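Side-chain contact in germination protein YpeB (Bacillus megaterium QM B1551, PDB 5BOI), which takes part in the germination of Bacillus spores and, through its PepSY-containing C-terminal domain, probably acts as an inhibitory protein: residues K167-K170 / E171-K174. Numbering follows the deposited sequence.
Sequences KISK and EQAK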
# COMPACT_ATOMS: atom_id res chain seq x y z
N LYS A 167 17.67 -18.92 10.94
CA LYS A 167 18.31 -20.13 11.48
C LYS A 167 18.42 -21.24 10.43
O LYS A 167 19.15 -22.23 10.63
CB LYS A 167 17.55 -20.69 12.69
CG LYS A 167 17.17 -19.73 13.80
CD LYS A 167 18.35 -19.13 14.52
CE LYS A 167 17.86 -18.37 15.73
NZ LYS A 167 16.97 -17.24 15.32
N ILE A 168 17.70 -21.11 9.32
CA ILE A 168 17.84 -22.06 8.21
C ILE A 168 18.19 -21.28 6.95
O ILE A 168 17.89 -20.10 6.83
CB ILE A 168 16.57 -22.92 7.97
CG1 ILE A 168 15.43 -22.09 7.37
CG2 ILE A 168 16.15 -23.64 9.27
CD1 ILE A 168 14.18 -22.93 7.01
N SER A 169 18.84 -21.96 6.00
CA SER A 169 19.28 -21.32 4.76
C SER A 169 18.14 -21.21 3.75
O SER A 169 17.10 -21.88 3.92
CB SER A 169 20.42 -22.12 4.14
OG SER A 169 19.90 -23.32 3.61
N LYS A 170 18.30 -20.40 2.71
CA LYS A 170 17.24 -20.29 1.71
C LYS A 170 17.07 -21.60 0.95
O LYS A 170 15.97 -21.95 0.52
CB LYS A 170 17.51 -19.15 0.71
CG LYS A 170 18.82 -19.27 -0.02
CD LYS A 170 18.79 -18.45 -1.31
CE LYS A 170 20.10 -17.75 -1.54
NZ LYS A 170 20.32 -16.66 -0.54
N GLU A 171 18.17 -22.34 0.80
CA GLU A 171 18.12 -23.65 0.17
C GLU A 171 17.30 -24.63 1.01
O GLU A 171 16.47 -25.38 0.49
CB GLU A 171 19.54 -24.18 -0.06
CG GLU A 171 20.38 -23.32 -1.02
CD GLU A 171 20.90 -22.02 -0.40
OE1 GLU A 171 20.93 -21.90 0.84
OE2 GLU A 171 21.26 -21.10 -1.16
N GLN A 172 17.53 -24.62 2.32
CA GLN A 172 16.78 -25.47 3.24
C GLN A 172 15.29 -25.07 3.24
O GLN A 172 14.40 -25.92 3.17
CB GLN A 172 17.39 -25.40 4.65
CG GLN A 172 18.75 -26.12 4.75
CD GLN A 172 19.61 -25.67 5.93
OE1 GLN A 172 19.26 -24.75 6.67
NE2 GLN A 172 20.75 -26.33 6.10
N ALA A 173 15.03 -23.77 3.29
CA ALA A 173 13.66 -23.26 3.21
C ALA A 173 12.92 -23.77 1.98
O ALA A 173 11.76 -24.19 2.07
CB ALA A 173 13.65 -21.75 3.20
N LYS A 174 13.61 -23.74 0.85
CA LYS A 174 13.03 -24.14 -0.43
C LYS A 174 12.65 -25.61 -0.45
O LYS A 174 11.70 -25.99 -1.13
CB LYS A 174 14.01 -23.81 -1.57
CG LYS A 174 13.47 -24.01 -2.99
CD LYS A 174 14.39 -23.36 -4.03
CE LYS A 174 14.11 -23.85 -5.45
NZ LYS A 174 14.68 -22.93 -6.49
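Ser169 and Gln172 exchange hydrogen bonds at the start of helix 170-175. Gln172 N donates to Ser169 OG at 3.0 Å. In return Ser169 N donates to Gln172 OE1 at 2.9 Å. This second bond is almost straight (171°), although the donor stands above the amide's carbonyl plane. With CG beside its own backbone N (chi1 -72°) and the chain extended beyond, Gln172 runs back along the serine, CG passing 3.2 Å from Ser169 OG. The hydroxyl also donates a weak bond to Glu171 OE1, 3.3 Å from Ser169 OG. Replacing Ser169 by alanine would remove OG, and is likely to leave Gln172 N without its side-chain acceptor and Glu171 OE1 without this weak donor. Backbone bonds from Ala173 N to Ser169 O and from Lys174 N to Lys170 O begin the helical pattern. Glu171 bends at chi2 (75°), setting OE2 across the Lys170 methylenes, 3.3 Å from Lys170 CG, while the ammonium stays beyond salt-bridge distance. Apolar contact comes from Ile168, whose CD1 lies 4.0 Å from Ala173 CB; Ala173 also packs on Tyr202 and Phe204 of strand 198-208. The reciprocal pair is a capping box, with Ser169 as N-cap of this short surface helix in the C-terminal PepSY-family region.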